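Local coordinates for protein malyl-CoA lyase/beta-methylmalyl-CoA lyase (PDB 5UGR) that is a lyase of the HpcH/HpaI aldolase/citrate lyase family, a magnesium-binding TIM-barrel enzyme assembled here as a hexamer, at residues Met161-Ala166 against Asp204-Ala209; Leu282-Glu287 against Gly294-Asp299. One frame throughout, in Å; residues are numbered along the deposited sequence. Where two conformers were deposited one is given.

Contact 1. Residues Met161-Ala166 against Asp204-Ala209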
ATOM      1  N   MET A 161     -15.810  18.114  -1.954  1.00 12.54           N
ATOM      2  CA  MET A 161     -14.505  18.653  -2.342  0.50 12.22           C
ATOM      3  C   MET A 161     -14.752  19.828  -3.280  1.00 13.07           C
ATOM      4  O   MET A 161     -15.601  19.719  -4.188  1.00 13.52           O
ATOM      5  CB  MET A 161     -13.625  17.610  -3.066  0.50 12.46           C
ATOM      6  CG  MET A 161     -13.611  16.215  -2.472  0.50 15.10           C
ATOM      7  SD  MET A 161     -12.494  15.039  -3.312  0.50 18.22           S
ATOM      8  CE  MET A 161     -11.466  14.804  -1.888  0.50 14.71           C
ATOM      9  N   SER A 162     -13.998  20.921  -3.042  1.00 12.23           N
ATOM     10  CA  SER A 162     -14.017  22.048  -3.951  1.00 12.54           C
ATOM     11  C   SER A 162     -12.708  22.108  -4.737  1.00 11.26           C
ATOM     12  O   SER A 162     -11.647  21.944  -4.140  1.00 12.72           O
ATOM     13  CB  SER A 162     -14.170  23.370  -3.207  1.00 13.44           C
ATOM     14  OG  SER A 162     -15.509  23.602  -2.746  1.00 13.21           O
ATOM     15  N   PHE A 163     -12.827  22.377  -6.063  1.00 12.46           N
ATOM     16  CA  PHE A 163     -11.676  22.581  -6.932  1.00 12.77           C
ATOM     17  C   PHE A 163     -11.265  24.028  -6.869  1.00 12.18           C
ATOM     18  O   PHE A 163     -11.905  24.903  -7.459  1.00 13.18           O
ATOM     19  CB  PHE A 163     -11.982  22.114  -8.320  1.00 13.66           C
ATOM     20  CG  PHE A 163     -10.918  22.423  -9.301  1.00 11.88           C
ATOM     21  CD1 PHE A 163      -9.616  22.057  -9.037  1.00 14.48           C
ATOM     22  CD2 PHE A 163     -11.198  23.185 -10.454  1.00 12.94           C
ATOM     23  CE1 PHE A 163      -8.603  22.400  -9.942  1.00 13.60           C
ATOM     24  CE2 PHE A 163     -10.186  23.491 -11.365  1.00 14.95           C
ATOM     25  CZ  PHE A 163      -8.908  23.130 -11.089  1.00 13.48           C
ATOM     26  N   GLY A 164     -10.147  24.288  -6.168  1.00 13.18           N
ATOM     27  CA  GLY A 164      -9.625  25.650  -6.028  1.00 12.85           C
ATOM     28  C   GLY A 164      -8.783  26.035  -7.212  1.00 12.46           C
ATOM     29  O   GLY A 164      -7.542  25.963  -7.168  1.00 13.53           O
ATOM     30  N   VAL A 165      -9.439  26.452  -8.282  1.00 12.85           N
ATOM     31  CA  VAL A 165      -8.775  26.631  -9.580  1.00 13.13           C
ATOM     32  C   VAL A 165      -7.604  27.605  -9.569  1.00 13.14           C
ATOM     33  O   VAL A 165      -6.598  27.356 -10.233  1.00 14.80           O
ATOM     34  CB  VAL A 165      -9.812  26.934 -10.699  1.00 13.05           C
ATOM     35  CG1 VAL A 165     -10.496  28.275 -10.451  1.00 14.57           C
ATOM     36  CG2 VAL A 165      -9.140  26.882 -12.078  1.00 14.43           C
ATOM     37  N   ALA A 166      -7.734  28.727  -8.873  1.00 14.93           N
ATOM     38  CA  ALA A 166      -6.644  29.719  -8.940  1.00 15.66           C
ATOM     39  C   ALA A 166      -5.406  29.279  -8.182  1.00 13.22           C
ATOM     40  O   ALA A 166      -4.231  29.402  -8.654  1.00 14.62           O
ATOM     41  CB  ALA A 166      -7.129  31.076  -8.436  1.00 20.97           C
ATOM     42  N   ASP A 204      -9.719  22.788 -22.761  1.00 14.82           N
ATOM     43  CA  ASP A 204     -10.124  23.118 -21.385  1.00 13.80           C
ATOM     44  C   ASP A 204      -8.935  22.880 -20.465  1.00 14.09           C
ATOM     45  O   ASP A 204      -8.623  21.740 -20.152  1.00 13.72           O
ATOM     46  CB  ASP A 204     -11.309  22.245 -20.996  1.00 13.87           C
ATOM     47  CG  ASP A 204     -11.835  22.505 -19.604  1.00 14.36           C
ATOM     48  OD1 ASP A 204     -11.212  23.246 -18.833  1.00 14.82           O
ATOM     49  OD2 ASP A 204     -12.899  21.915 -19.297  1.00 15.50           O
ATOM     50  N   PRO A 205      -8.324  23.960 -19.925  1.00 12.15           N
ATOM     51  CA  PRO A 205      -7.132  23.787 -19.091  1.00 13.71           C
ATOM     52  C   PRO A 205      -7.394  23.075 -17.777  1.00 13.26           C
ATOM     53  O   PRO A 205      -6.451  22.612 -17.135  1.00 15.11           O
ATOM     54  CB  PRO A 205      -6.657  25.208 -18.817  1.00 15.66           C
ATOM     55  CG  PRO A 205      -7.757  26.062 -19.194  1.00 18.57           C
ATOM     56  CD  PRO A 205      -8.728  25.354 -20.058  1.00 13.49           C
ATOM     57  N   TRP A 206      -8.658  23.010 -17.368  1.00 11.85           N
ATOM     58  CA  TRP A 206      -9.030  22.409 -16.091  1.00 13.13           C
ATOM     59  C   TRP A 206      -9.714  21.054 -16.239  1.00 13.23           C
ATOM     60  O   TRP A 206     -10.160  20.489 -15.233  1.00 13.45           O
ATOM     61  CB  TRP A 206      -9.883  23.382 -15.246  1.00 13.15           C
ATOM     62  CG  TRP A 206      -9.440  24.806 -15.347  1.00 13.79           C
ATOM     63  CD1 TRP A 206     -10.144  25.845 -15.913  1.00 15.86           C
ATOM     64  CD2 TRP A 206      -8.137  25.328 -15.019  1.00 14.11           C
ATOM     65  NE1 TRP A 206      -9.378  26.977 -15.884  1.00 15.13           N
ATOM     66  CE2 TRP A 206      -8.142  26.691 -15.353  1.00 14.85           C
ATOM     67  CE3 TRP A 206      -7.011  24.793 -14.406  1.00 14.70           C
ATOM     68  CZ2 TRP A 206      -7.010  27.499 -15.179  1.00 16.50           C
ATOM     69  CZ3 TRP A 206      -5.895  25.610 -14.255  1.00 16.62           C
ATOM     70  CH2 TRP A 206      -5.915  26.929 -14.643  1.00 17.51           C
ATOM     71  N   LEU A 207      -9.791  20.523 -17.464  1.00 11.97           N
ATOM     72  CA  LEU A 207     -10.476  19.244 -17.723  1.00 13.26           C
ATOM     73  C   LEU A 207      -9.889  18.143 -16.869  1.00 12.01           C
ATOM     74  O   LEU A 207     -10.622  17.387 -16.203  1.00 12.57           O
ATOM     75  CB  LEU A 207     -10.389  18.900 -19.218  1.00 12.80           C
ATOM     76  CG  LEU A 207     -11.125  17.648 -19.672  1.00 13.86           C
ATOM     77  CD1 LEU A 207     -11.496  17.783 -21.147  1.00 16.94           C
ATOM     78  CD2 LEU A 207     -10.350  16.364 -19.415  1.00 14.00           C
ATOM     79  N   PHE A 208      -8.559  18.009 -16.873  1.00 11.70           N
ATOM     80  CA  PHE A 208      -7.962  16.934 -16.106  1.00 11.91           C
ATOM     81  C   PHE A 208      -8.265  17.009 -14.614  1.00 11.37           C
ATOM     82  O   PHE A 208      -8.738  16.053 -13.981  1.00 12.57           O
ATOM     83  CB  PHE A 208      -6.450  16.861 -16.388  1.00 12.03           C
ATOM     84  CG  PHE A 208      -5.773  15.721 -15.635  1.00 12.33           C
ATOM     85  CD1 PHE A 208      -5.282  15.891 -14.324  1.00 12.61           C
ATOM     86  CD2 PHE A 208      -5.683  14.483 -16.206  1.00 12.85           C
ATOM     87  CE1 PHE A 208      -4.674  14.864 -13.658  1.00 12.94           C
ATOM     88  CE2 PHE A 208      -5.090  13.437 -15.521  1.00 13.56           C
ATOM     89  CZ  PHE A 208      -4.570  13.620 -14.255  1.00 14.18           C
ATOM     90  N   ALA A 209      -8.023  18.187 -14.065  1.00 11.57           N
ATOM     91  CA  ALA A 209      -8.258  18.435 -12.660  1.00 12.46           C
ATOM     92  C   ALA A 209      -9.701  18.196 -12.247  1.00 11.50           C
ATOM     93  O   ALA A 209      -9.992  17.511 -11.252  1.00 13.53           O
ATOM     94  CB  ALA A 209      -7.845  19.856 -12.305  1.00 14.08           C
TER
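The indole of Trp206 is sandwiched: Val165 covers one face with its CG2 methyl, and Pro205 CB lies over the centre of the opposite face. Val165 CG2 stands 3.5 Å from the centroid of the six-membered ring and 18° off its normal, which identifies a CH-pi contact, and it is nearest to Trp206 CE2 at 3.4 Å. Val165 chi1 (65°) sets CG1 between the backbone N and the carbonyl carbon, which leaves CG2 anti to that N and over the indole. The ring nitrogen, Trp206 NE1, donates a hydrogen bond to the carbonyl oxygen of Gly181, which satisfies the indole's one polar atom and should limit its rotation.

The Phe163 ring carries Val165 CA off-centre on one face, and it meets the other segment obliquely through its far end. There Phe163 CE1 is 3.6 Å from Ala209 CB, while Phe163 CE2 is 3.9 Å from Trp206 CB.

No hydrogen bond crosses this buried, apolar interface. Asp204 instead shapes its own segment: Trp206 N donates to Asp204 OD1 at 3.0 Å, from 43° out of the carboxylate plane, in an Asx turn that leads into helix 207-220.

The arrangement belongs to a TIM barrel: the C-terminal end of its sixth strand, 158-163, and the start of the following helix pack against the N-terminal end of helix 207-220, with the side chain of Val165 about 10 Å from a bound magnesium ion.

Contact 2. Residues Leu282-Glu287 against Gly294-Asp299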
ATOM      1  N   LEU A 282     -37.834   5.609  -6.382  1.00 22.00           N
ATOM      2  CA  LEU A 282     -38.308   5.453  -4.998  1.00 22.72           C
ATOM      3  C   LEU A 282     -39.681   4.748  -4.999  1.00 21.75           C
ATOM      4  O   LEU A 282     -39.918   3.902  -4.140  1.00 23.23           O
ATOM      5  CB  LEU A 282     -38.351   6.809  -4.251  1.00 25.11           C
ATOM      6  CG  LEU A 282     -37.035   7.595  -4.111  1.00 37.04           C
ATOM      7  CD1 LEU A 282     -37.170   8.621  -2.999  1.00 38.50           C
ATOM      8  CD2 LEU A 282     -35.815   6.721  -3.947  1.00 33.27           C
ATOM      9  N   GLU A 283     -40.545   5.086  -5.956  1.00 22.89           N
ATOM     10  CA  GLU A 283     -41.838   4.382  -5.981  0.50 21.49           C
ATOM     11  C   GLU A 283     -41.622   2.926  -6.435  1.00 22.98           C
ATOM     12  O   GLU A 283     -42.259   2.042  -5.884  1.00 21.59           O
ATOM     13  CB  GLU A 283     -42.899   5.146  -6.769  0.50 27.25           C
ATOM     14  CG  GLU A 283     -43.451   6.393  -6.064  0.50 29.69           C
ATOM     15  CD  GLU A 283     -44.346   6.073  -4.907  0.50 30.48           C
ATOM     16  OE1 GLU A 283     -45.435   5.552  -5.145  0.50 34.17           O
ATOM     17  OE2 GLU A 283     -43.964   6.337  -3.761  0.50 39.64           O
ATOM     18  N   ALA A 284     -40.662   2.654  -7.311  1.00 19.75           N
ATOM     19  CA  ALA A 284     -40.351   1.267  -7.680  1.00 22.12           C
ATOM     20  C   ALA A 284     -39.820   0.458  -6.507  1.00 19.02           C
ATOM     21  O   ALA A 284     -40.075  -0.759  -6.384  1.00 18.47           O
ATOM     22  CB  ALA A 284     -39.334   1.243  -8.822  1.00 19.75           C
ATOM     23  N   MET A 285     -39.076   1.120  -5.619  1.00 18.83           N
ATOM     24  CA  MET A 285     -38.628   0.469  -4.376  0.50 19.58           C
ATOM     25  C   MET A 285     -39.819   0.088  -3.519  1.00 19.80           C
ATOM     26  O   MET A 285     -39.866  -1.011  -2.955  1.00 20.64           O
ATOM     27  CB  MET A 285     -37.747   1.398  -3.547  0.50 20.43           C
ATOM     28  CG  MET A 285     -36.441   1.719  -4.204  0.50 19.08           C
ATOM     29  SD  MET A 285     -35.701   3.199  -3.525  0.50 20.11           S
ATOM     30  CE  MET A 285     -35.577   2.806  -1.784  0.50 19.78           C
ATOM     31  N   GLU A 286     -40.759   1.024  -3.362  1.00 20.23           N
ATOM     32  CA  GLU A 286     -41.967   0.743  -2.588  1.00 22.49           C
ATOM     33  C   GLU A 286     -42.756  -0.419  -3.212  1.00 20.48           C
ATOM     34  O   GLU A 286     -43.244  -1.306  -2.520  1.00 22.63           O
ATOM     35  CB  GLU A 286     -42.811   2.020  -2.534  1.00 30.62           C
ATOM     36  CG  GLU A 286     -43.689   2.056  -1.335  1.00 39.45           C
ATOM     37  CD  GLU A 286     -44.431   3.386  -1.170  1.00 44.10           C
ATOM     38  OE1 GLU A 286     -43.832   4.375  -0.702  1.00 79.19           O
ATOM     39  OE2 GLU A 286     -45.588   3.411  -1.532  1.00 43.61           O
ATOM     40  N   GLU A 287     -42.840  -0.427  -4.529  1.00 18.49           N
ATOM     41  CA  GLU A 287     -43.498  -1.517  -5.276  1.00 18.19           C
ATOM     42  C   GLU A 287     -42.885  -2.861  -5.003  1.00 18.73           C
ATOM     43  O   GLU A 287     -43.611  -3.876  -4.791  1.00 21.48           O
ATOM     44  CB  GLU A 287     -43.557  -1.229  -6.778  1.00 22.47           C
ATOM     45  CG  GLU A 287     -44.133  -2.363  -7.664  1.00 25.44           C
ATOM     46  CD  GLU A 287     -44.148  -2.003  -9.171  1.00 33.26           C
ATOM     47  OE1 GLU A 287     -43.659  -0.933  -9.493  1.00 45.52           O
ATOM     48  OE2 GLU A 287     -44.589  -2.785 -10.057  1.00 42.83           O
ATOM     49  N   GLY A 294     -37.036  -8.828  -3.693  1.00 44.26           N
ATOM     50  CA  GLY A 294     -35.792  -8.170  -3.276  1.00 43.14           C
ATOM     51  C   GLY A 294     -35.255  -7.212  -4.347  1.00 42.44           C
ATOM     52  O   GLY A 294     -34.647  -6.156  -4.034  1.00 36.59           O
ATOM     53  N   ALA A 295     -35.438  -7.581  -5.619  1.00 33.66           N
ATOM     54  CA  ALA A 295     -34.968  -6.718  -6.734  1.00 29.29           C
ATOM     55  C   ALA A 295     -36.038  -5.636  -7.156  1.00 27.15           C
ATOM     56  O   ALA A 295     -37.191  -5.912  -7.401  1.00 27.24           O
ATOM     57  CB  ALA A 295     -34.608  -7.552  -7.946  1.00 33.09           C
ATOM     58  N   VAL A 296     -35.569  -4.425  -7.265  1.00 20.24           N
ATOM     59  CA  VAL A 296     -36.317  -3.273  -7.725  1.00 19.13           C
ATOM     60  C   VAL A 296     -36.191  -3.187  -9.254  1.00 18.14           C
ATOM     61  O   VAL A 296     -35.103  -3.309  -9.813  1.00 18.96           O
ATOM     62  CB  VAL A 296     -35.751  -2.026  -7.043  1.00 18.27           C
ATOM     63  CG1 VAL A 296     -36.402  -0.758  -7.574  1.00 20.42           C
ATOM     64  CG2 VAL A 296     -35.845  -2.137  -5.526  1.00 21.27           C
ATOM     65  N   SER A 297     -37.311  -2.968  -9.934  1.00 21.04           N
ATOM     66  CA  SER A 297     -37.388  -2.891 -11.373  1.00 21.98           C
ATOM     67  C   SER A 297     -38.080  -1.561 -11.750  1.00 22.26           C
ATOM     68  O   SER A 297     -39.103  -1.178 -11.135  1.00 25.07           O
ATOM     69  CB  SER A 297     -38.340  -4.061 -11.825  1.00 26.87           C
ATOM     70  OG  SER A 297     -38.332  -4.137 -13.152  1.00 41.99           O
ATOM     71  N   LEU A 298     -37.575  -0.879 -12.743  1.00 22.71           N
ATOM     72  CA  LEU A 298     -38.206   0.290 -13.340  1.00 23.09           C
ATOM     73  C   LEU A 298     -38.084   0.203 -14.839  1.00 24.20           C
ATOM     74  O   LEU A 298     -37.001   0.082 -15.375  1.00 23.85           O
ATOM     75  CB  LEU A 298     -37.520   1.563 -12.867  1.00 22.94           C
ATOM     76  CG  LEU A 298     -38.119   2.879 -13.396  1.00 24.04           C
ATOM     77  CD1 LEU A 298     -39.530   3.059 -12.888  1.00 25.48           C
ATOM     78  CD2 LEU A 298     -37.300   4.057 -12.962  1.00 29.18           C
ATOM     79  N   ASP A 299     -39.221   0.264 -15.539  1.00 23.33           N
ATOM     80  CA  ASP A 299     -39.257   0.210 -16.996  1.00 24.41           C
ATOM     81  C   ASP A 299     -38.450  -0.976 -17.526  1.00 21.96           C
ATOM     82  O   ASP A 299     -37.755  -0.889 -18.523  1.00 27.86           O
ATOM     83  CB  ASP A 299     -38.807   1.533 -17.604  1.00 30.54           C
ATOM     84  CG  ASP A 299     -39.609   2.724 -17.110  1.00 32.98           C
ATOM     85  OD1 ASP A 299     -40.803   2.598 -16.815  1.00 31.15           O
ATOM     86  OD2 ASP A 299     -39.027   3.800 -16.968  1.00 36.59           O
TER
HETATM   87  O   HOH W   1     -39.958  -2.649  -8.456  1.00 20.57           O
HETATM   88  O   HOH W   2     -41.605  -0.458 -11.393  1.00 52.45           O
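Apolar contacts join Ala284 and Met285 of the helix to the strand, centred on Val296. Val296 CG1, anti to its backbone N (chi1 175°), reaches the helix surface, where it lies 3.8 Å from Ala284 CB and also against the backbone N of Met285. Val296 CG2 adds a contact with Met285 CG, at 4.1 Å. The Met285 side chain therefore touches the valine through the base of its chain, although its CB points away from the strand, and it also packs on Ile308 and Glu312 of helix 305-322. Ala284 CB points toward the strand and sits 3.4 Å from the carbonyl oxygen of Ser297, a van der Waals approach that the small methyl permits. A looser contact, 4.4 Å between Ala284 CB and Leu298 CB, extends the apolar patch along the strand.

No direct hydrogen bond spans the segments; two waters bridge them instead. One water donates to Ala284 O and accepts from Ser297 N at 3.0 Å, linking a helix carbonyl to a strand amide. A second donates both to Glu287 OE1 and to Ser297 O, the latter at 2.6 Å. The Glu287 chain, fully extended through its first two torsions, brings its carboxylate to this water. Both bridges end on the backbone of Ser297, so they do not depend on its hydroxyl.

The segment axes come within 7.2 Å and their directions make 132°, an oblique crossing nearer antiparallel than parallel. This is a helix-to-hairpin packing: strand 296-298, paired antiparallel with strand 301-303, packs on helix 272-291, outside the eight-stranded barrel sheet.

Contact 1 is wholly buried at the barrel, whereas contact 2 is a partly buried join on the C-terminal part of the chain; their centres lie 37 Å apart and their nearest atoms about 23 Å. They share no helix or strand. The barrel strand and helix starts at 161-166 and 204-209 meet through aromatic and aliphatic groups, and no direct hydrogen bond crosses contact 1. At 282-287 and 294-299 an aliphatic patch, in a contact of similar buried area, is supplemented by two waters that link backbone and carboxylate groups. Both contacts reach the third subunit: Leu207 packs on its Tyr186, and Ser297 on its Pro49.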